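Local structure of Poly(A) RNA polymerase GLD2 (6LBK) at residues Cys63-Gln66 against Ala67-Lys71. The protein probably adds AMP units from ATP to the 3' ends of selected cytoplasmic mRNAs and of specific microRNAs, as a non-canonical poly(A) polymerase. The protein carries 1 engineered substitution. Residues are numbered along the deposited sequence; the frame is centred on the assembly and turned at random.
Sequences CQQQ and ASDLK
The backbone N-H of Gln66 gives a hydrogen bond to the carboxylate of Asp69, N to OD2 2.8 Å, bent to 145° at the hydrogen and received on the anti lone pair. Gln66 is the N-cap of helix 67-85, and this bond, from the N-H of the N-cap residue to the side chain of the third helical residue, is one half of a capping box. Asp69 reaches back because its CG lies beside its own backbone N and anti to the carbonyl carbon (chi1 -53°). OD2 also touches Gln66 CB at 3.2 Å, with the side-chain amide plane of Gln66 turned just 19° from the carboxylate. A negative charge at this N-terminus would probably interact favourably with the helix dipole. With Asp69 replaced by an alanine, the Gln66 N-H is likely to lose this acceptor and the helix start its side-chain tie to the loop. The first helical turn closes with the hydrogen bond from Leu70 N to Gln66 O, 3.2 Å and nearly straight. Gln65 runs extended past Asp69 in the opposite direction, its CG 4.0 Å from Asp69 CB. At its amide, NE2 donates a hydrogen bond to Ser99 O, and OE1 has a weak one from Lys73 NZ. This loop joins helix 51-63 to helix 67-85 within the catalytic palm region, the Gln65 side chain about 9 Å from those of Asp109 and Asp111, which probably bind the catalytic magnesium, as in relatives. Leu70 crosses the Gln65 side chain at about a right angle, bringing its CD1 methyl to 3.7 Å from Gln65 NE2.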
ATOM      1  N   CYS A  63       7.856   1.945  14.500  1.00 82.71           N
ATOM      2  CA  CYS A  63       6.521   2.085  13.918  1.00 78.62           C
ATOM      3  C   CYS A  63       6.040   0.858  13.141  1.00 72.67           C
ATOM      4  O   CYS A  63       4.847   0.766  12.862  1.00 79.50           O
ATOM      5  CB  CYS A  63       6.446   3.309  12.992  1.00 78.38           C
ATOM      6  SG  CYS A  63       6.626   4.896  13.821  1.00 82.94           S
ATOM      7  N   GLN A  64       6.924  -0.066  12.788  1.00 69.11           N
ATOM      8  CA  GLN A  64       6.548  -1.287  12.087  1.00 71.48           C
ATOM      9  C   GLN A  64       5.435  -2.023  12.829  1.00 76.04           C
ATOM     10  O   GLN A  64       5.422  -2.078  14.062  1.00 77.14           O
ATOM     11  CB  GLN A  64       7.786  -2.171  11.974  1.00 77.16           C
ATOM     12  CG  GLN A  64       7.630  -3.560  11.444  1.00 83.55           C
ATOM     13  CD  GLN A  64       8.894  -4.361  11.715  1.00 86.74           C
ATOM     14  OE1 GLN A  64       9.016  -5.513  11.297  1.00 88.86           O
ATOM     15  NE2 GLN A  64       9.808  -3.779  12.481  1.00 80.46           N
ATOM     16  N   GLN A  65       4.503  -2.597  12.069  1.00 74.05           N
ATOM     17  CA  GLN A  65       3.384  -3.329  12.662  1.00 75.21           C
ATOM     18  C   GLN A  65       3.896  -4.533  13.462  1.00 74.26           C
ATOM     19  O   GLN A  65       4.624  -5.389  12.939  1.00 67.46           O
ATOM     20  CB  GLN A  65       2.415  -3.781  11.567  1.00 67.80           C
ATOM     21  CG  GLN A  65       1.208  -4.568  12.086  1.00 66.11           C
ATOM     22  CD  GLN A  65       0.401  -5.229  10.966  1.00 58.66           C
ATOM     23  OE1 GLN A  65      -0.665  -4.755  10.584  1.00 63.39           O
ATOM     24  NE2 GLN A  65       0.922  -6.322  10.434  1.00 45.14           N
ATOM     25  N   GLN A  66       3.533  -4.582  14.742  1.00 73.24           N
ATOM     26  CA  GLN A  66       3.997  -5.650  15.612  1.00 79.13           C
ATOM     27  C   GLN A  66       3.069  -6.856  15.544  1.00 73.08           C
ATOM     28  O   GLN A  66       1.880  -6.746  15.236  1.00 72.81           O
ATOM     29  CB  GLN A  66       4.131  -5.150  17.055  1.00 91.10           C
ATOM     30  CG  GLN A  66       5.247  -4.105  17.240  1.00101.12           C
ATOM     31  CD  GLN A  66       5.166  -3.357  18.562  1.00105.49           C
ATOM     32  OE1 GLN A  66       4.082  -2.982  19.018  1.00106.99           O
ATOM     33  NE2 GLN A  66       6.323  -3.128  19.181  1.00105.81           N
ATOM     34  N   ALA A  67       3.631  -8.023  15.871  1.00 69.52           N
ATOM     35  CA  ALA A  67       2.861  -9.260  15.806  1.00 65.88           C
ATOM     36  C   ALA A  67       1.569  -9.164  16.604  1.00 77.11           C
ATOM     37  O   ALA A  67       0.546  -9.711  16.178  1.00 84.00           O
ATOM     38  CB  ALA A  67       3.700 -10.438  16.298  1.00 50.27           C
ATOM     39  N   SER A  68       1.577  -8.444  17.740  1.00 72.49           N
ATOM     40  CA  SER A  68       0.364  -8.355  18.556  1.00 79.35           C
ATOM     41  C   SER A  68      -0.715  -7.509  17.875  1.00 79.25           C
ATOM     42  O   SER A  68      -1.916  -7.824  17.980  1.00 84.87           O
ATOM     43  CB  SER A  68       0.692  -7.839  19.966  1.00 84.68           C
ATOM     44  OG  SER A  68       0.979  -6.453  20.032  1.00 86.72           O
ATOM     45  N   ASP A  69      -0.310  -6.453  17.154  1.00 75.64           N
ATOM     46  CA  ASP A  69      -1.260  -5.675  16.350  1.00 78.08           C
ATOM     47  C   ASP A  69      -1.955  -6.573  15.327  1.00 67.71           C
ATOM     48  O   ASP A  69      -3.191  -6.555  15.184  1.00 70.39           O
ATOM     49  CB  ASP A  69      -0.535  -4.520  15.647  1.00 86.43           C
ATOM     50  CG  ASP A  69       0.272  -3.640  16.609  1.00 92.67           C
ATOM     51  OD1 ASP A  69      -0.301  -3.114  17.594  1.00 95.27           O
ATOM     52  OD2 ASP A  69       1.485  -3.469  16.379  1.00 93.97           O
ATOM     53  N   LEU A  70      -1.159  -7.396  14.636  1.00 59.66           N
ATOM     54  CA  LEU A  70      -1.666  -8.285  13.602  1.00 62.56           C
ATOM     55  C   LEU A  70      -2.511  -9.409  14.206  1.00 72.26           C
ATOM     56  O   LEU A  70      -3.469  -9.878  13.579  1.00 74.04           O
ATOM     57  CB  LEU A  70      -0.488  -8.867  12.794  1.00 47.31           C
ATOM     58  CG  LEU A  70      -0.820  -9.825  11.649  1.00 45.38           C
ATOM     59  CD1 LEU A  70      -1.580  -9.034  10.614  1.00 44.73           C
ATOM     60  CD2 LEU A  70       0.385 -10.487  11.047  1.00 47.05           C
ATOM     61  N   LYS A  71      -2.209  -9.831  15.432  1.00 69.85           N
ATOM     62  CA  LYS A  71      -3.055 -10.832  16.059  1.00 70.40           C
ATOM     63  C   LYS A  71      -4.417 -10.254  16.427  1.00 68.32           C
ATOM     64  O   LYS A  71      -5.429 -10.938  16.277  1.00 72.08           O
ATOM     65  CB  LYS A  71      -2.357 -11.420  17.277  1.00 79.75           C
ATOM     66  CG  LYS A  71      -1.146 -12.272  16.907  1.00 87.83           C
ATOM     67  CD  LYS A  71      -0.407 -12.785  18.138  1.00 92.47           C
ATOM     68  CE  LYS A  71       0.911 -13.435  17.752  1.00 89.21           C
ATOM     69  NZ  LYS A  71       1.709 -13.803  18.949  1.00 88.86           N
TER